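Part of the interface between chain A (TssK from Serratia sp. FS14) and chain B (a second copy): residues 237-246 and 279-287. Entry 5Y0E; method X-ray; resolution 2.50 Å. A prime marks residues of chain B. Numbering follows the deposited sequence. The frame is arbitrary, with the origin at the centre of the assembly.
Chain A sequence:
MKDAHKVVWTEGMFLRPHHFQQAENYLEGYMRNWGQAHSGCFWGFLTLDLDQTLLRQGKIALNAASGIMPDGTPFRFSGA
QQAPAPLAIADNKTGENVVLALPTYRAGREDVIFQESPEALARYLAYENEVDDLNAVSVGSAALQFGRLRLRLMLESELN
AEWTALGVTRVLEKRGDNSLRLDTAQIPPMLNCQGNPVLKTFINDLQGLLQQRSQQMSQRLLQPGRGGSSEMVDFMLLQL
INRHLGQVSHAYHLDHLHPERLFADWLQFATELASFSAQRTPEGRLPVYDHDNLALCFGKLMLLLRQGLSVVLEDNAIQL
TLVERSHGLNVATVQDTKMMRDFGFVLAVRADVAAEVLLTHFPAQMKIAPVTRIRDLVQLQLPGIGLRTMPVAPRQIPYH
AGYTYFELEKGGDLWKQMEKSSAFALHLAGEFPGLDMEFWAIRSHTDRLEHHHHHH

Chain A, residues 237-246: LLQLINRHLG
Chain B 279-287: QRTPEGRLP

This is a small helix-against-loop contact, burying 281 Å² over both sides, in which one asparagine hydrogen bond to a loop carbonyl is flanked along the helix by leucines.

Chain A runs as continuous helix from Leu237 to Gly246, with phi near -50 to -85° and psi near -20 to -50°, and the helix extends beyond both ends. Its backbone bonds include Ile241 N to Leu237 O at 2.7 Å, Asn242 N to Leu238 O at 2.6 Å and Leu245 N to Ile241 O at 3.0 Å. His244 (chi1 m) adds a nearly straight bond from ND1 to Leu240 O, 2.8 Å, out of reach of the loop. Chain B has no regular secondary structure. Arg280′ takes a positive phi (80/-7), then Thr281′ (-146/154) and Pro282′ (-55/142) extend the chain; Gly284′ (66/175) is a second positive-phi point, and Leu286′ (-75/149) returns to the helix. The backbones come nearest at Asn242 and Thr281′, whose CA atoms lie 6.5 Å apart. The loop follows the helix in the same general sense: Arg280′ meets Leu238 and Asn242, and Leu286′ meets Leu245.

The helix presents Leu238, Asn242 and Leu245, a spacing of four then three that keeps all three CA-to-CB bonds toward the loop. Asn242 (chi1 m, -80°; chi2 -21°) donates from ND2 to Arg280′ O at 2.9 Å, with an angle of 143° at the hydrogen. Its OD1 sits 3.7 Å from both Thr281′ CG2 and Pro282′ CD, simple packing distances.

Leu238 (chi1 t, chi2 p) covers the same loop carbonyl from the preceding turn: its CD2 is 3.7 Å from Arg280′ O and 4.0 Å from Arg280′ CB. The arginine's CA-to-CB bond points sideways and the end of its side chain leads away, so its contribution here is the backbone oxygen and the aliphatic base of the side chain.

Leu245 (chi1 -92°, between wells; chi2 t) makes the apolar pairing. Its CD1 lies 3.9 Å from Pro282′ CD and 4.0 Å from Thr281′ CG2, the threonine being in the m rotamer and the proline ring C-gamma exo. Leu286′ (chi1 m, chi2 t) points toward the helix and brings CD1 to 4.0 Å from Leu245 O.

The rule to read is economical: one side-chain amide reads the loop through a main-chain carbonyl, while Leu238 and Leu245, about a turn before and after, pack against the loop beside it.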

# COMPACT_ATOMS: atom_id res chain seq x y z
N LEU A 237 0.43 19.39 3.87
CA LEU A 237 0.86 18.80 2.62
C LEU A 237 2.17 18.06 2.79
O LEU A 237 2.35 16.98 2.24
CB LEU A 237 0.97 19.87 1.55
CG LEU A 237 1.56 19.42 0.21
CD1 LEU A 237 0.64 18.47 -0.54
CD2 LEU A 237 1.84 20.58 -0.63
N LEU A 238 3.10 18.64 3.54
CA LEU A 238 4.30 17.92 3.91
C LEU A 238 3.96 16.60 4.61
O LEU A 238 4.56 15.57 4.32
CB LEU A 238 5.17 18.81 4.78
CG LEU A 238 6.45 18.20 5.35
CD1 LEU A 238 7.39 17.72 4.26
CD2 LEU A 238 7.13 19.19 6.21
N GLN A 239 2.97 16.62 5.49
CA GLN A 239 2.47 15.40 6.08
C GLN A 239 2.09 14.39 5.03
O GLN A 239 2.41 13.21 5.14
CB GLN A 239 1.26 15.68 6.92
CG GLN A 239 1.45 15.50 8.32
CD GLN A 239 0.34 16.14 9.07
OE1 GLN A 239 0.38 17.34 9.32
NE2 GLN A 239 -0.65 15.34 9.46
N LEU A 240 1.33 14.84 4.03
CA LEU A 240 0.88 13.94 2.98
C LEU A 240 2.04 13.46 2.15
O LEU A 240 2.08 12.30 1.75
CB LEU A 240 -0.16 14.63 2.11
CG LEU A 240 -0.73 13.80 0.96
CD1 LEU A 240 -1.62 12.73 1.48
CD2 LEU A 240 -1.47 14.67 -0.00
N ILE A 241 3.00 14.34 1.88
CA ILE A 241 4.22 13.94 1.23
C ILE A 241 4.99 12.93 2.09
O ILE A 241 5.52 11.95 1.58
CB ILE A 241 5.05 15.19 0.90
CG1 ILE A 241 4.30 16.05 -0.12
CG2 ILE A 241 6.40 14.86 0.38
CD1 ILE A 241 4.96 17.35 -0.43
N ASN A 242 5.00 13.13 3.40
CA ASN A 242 5.82 12.28 4.26
C ASN A 242 5.28 10.86 4.33
O ASN A 242 6.05 9.90 4.30
CB ASN A 242 5.92 12.89 5.65
CG ASN A 242 6.94 13.98 5.71
OD1 ASN A 242 7.82 14.04 4.87
ND2 ASN A 242 6.85 14.83 6.70
N ARG A 243 3.96 10.69 4.39
CA ARG A 243 3.37 9.37 4.33
C ARG A 243 3.83 8.60 3.09
O ARG A 243 4.10 7.40 3.17
CB ARG A 243 1.85 9.46 4.33
CG ARG A 243 1.19 8.11 4.14
CD ARG A 243 -0.24 8.18 3.70
NE ARG A 243 -0.93 9.31 4.29
CZ ARG A 243 -2.09 9.80 3.85
NH1 ARG A 243 -2.67 9.24 2.82
NH2 ARG A 243 -2.65 10.85 4.44
N HIS A 244 3.91 9.27 1.95
CA HIS A 244 4.24 8.61 0.71
C HIS A 244 5.74 8.45 0.48
O HIS A 244 6.15 7.64 -0.33
CB HIS A 244 3.56 9.36 -0.44
CG HIS A 244 2.08 9.21 -0.43
ND1 HIS A 244 1.26 10.08 0.24
CD2 HIS A 244 1.28 8.25 -0.94
CE1 HIS A 244 0.01 9.68 0.12
NE2 HIS A 244 -0.00 8.57 -0.58
N LEU A 245 6.57 9.21 1.18
CA LEU A 245 7.99 8.88 1.26
C LEU A 245 8.18 7.42 1.68
O LEU A 245 9.00 6.69 1.10
CB LEU A 245 8.68 9.80 2.25
CG LEU A 245 9.31 11.07 1.71
CD1 LEU A 245 10.07 11.75 2.83
CD2 LEU A 245 10.22 10.75 0.56
N GLY A 246 7.41 6.98 2.65
CA GLY A 246 7.54 5.64 3.14
C GLY A 246 6.90 4.66 2.20
O GLY A 246 7.44 3.61 1.93
N GLN B 279 12.66 17.77 12.90
CA GLN B 279 13.21 17.83 11.56
C GLN B 279 12.12 17.90 10.49
O GLN B 279 12.39 18.39 9.39
CB GLN B 279 14.13 16.64 11.32
CG GLN B 279 15.15 16.38 12.47
CD GLN B 279 14.56 15.72 13.74
OE1 GLN B 279 13.96 14.64 13.69
NE2 GLN B 279 14.71 16.38 14.87
N ARG B 280 10.91 17.43 10.79
CA ARG B 280 9.73 17.57 9.96
C ARG B 280 9.70 16.56 8.82
O ARG B 280 8.70 16.49 8.10
CB ARG B 280 9.59 18.98 9.34
CG ARG B 280 8.72 19.96 10.03
CD ARG B 280 8.92 20.01 11.49
NE ARG B 280 8.32 21.20 12.05
CZ ARG B 280 7.97 21.33 13.32
NH1 ARG B 280 8.15 20.32 14.15
NH2 ARG B 280 7.44 22.46 13.76
N THR B 281 10.76 15.78 8.62
CA THR B 281 10.88 14.83 7.53
C THR B 281 11.68 13.65 8.04
O THR B 281 12.48 13.82 8.96
CB THR B 281 11.62 15.45 6.35
OG1 THR B 281 11.08 16.72 6.13
CG2 THR B 281 11.40 14.70 5.14
N PRO B 282 11.50 12.46 7.47
CA PRO B 282 12.39 11.35 7.83
C PRO B 282 13.85 11.70 7.61
O PRO B 282 14.21 12.40 6.67
CB PRO B 282 11.93 10.24 6.89
CG PRO B 282 10.48 10.53 6.70
CD PRO B 282 10.34 12.00 6.69
N GLU B 283 14.69 11.22 8.52
CA GLU B 283 16.12 11.44 8.48
C GLU B 283 16.84 10.12 8.28
O GLU B 283 16.43 9.10 8.83
CB GLU B 283 16.63 12.05 9.79
CG GLU B 283 16.62 13.55 9.85
CD GLU B 283 17.38 14.05 11.06
OE1 GLU B 283 17.26 13.42 12.14
OE2 GLU B 283 18.12 15.06 10.93
N GLY B 284 17.91 10.16 7.51
CA GLY B 284 18.72 8.98 7.30
C GLY B 284 17.98 7.89 6.54
O GLY B 284 16.80 7.98 6.23
N ARG B 285 18.72 6.84 6.24
CA ARG B 285 18.18 5.74 5.46
C ARG B 285 16.95 5.15 6.13
O ARG B 285 16.93 4.92 7.34
CB ARG B 285 19.27 4.68 5.27
CG ARG B 285 20.43 5.17 4.39
CD ARG B 285 21.50 4.09 4.16
NE ARG B 285 22.63 4.59 3.38
CZ ARG B 285 23.74 3.90 3.13
NH1 ARG B 285 23.88 2.67 3.61
NH2 ARG B 285 24.72 4.44 2.41
N LEU B 286 15.90 4.95 5.35
CA LEU B 286 14.71 4.33 5.87
C LEU B 286 14.94 2.83 6.03
O LEU B 286 15.70 2.22 5.29
CB LEU B 286 13.53 4.57 4.94
CG LEU B 286 13.12 6.03 4.76
CD1 LEU B 286 11.98 6.20 3.77
CD2 LEU B 286 12.73 6.60 6.08
N PRO B 287 14.29 2.21 7.01
CA PRO B 287 14.28 0.75 7.08
C PRO B 287 13.71 0.14 5.80
O PRO B 287 12.70 0.59 5.29
CB PRO B 287 13.35 0.47 8.26
CG PRO B 287 13.12 1.75 8.91
CD PRO B 287 13.40 2.83 7.99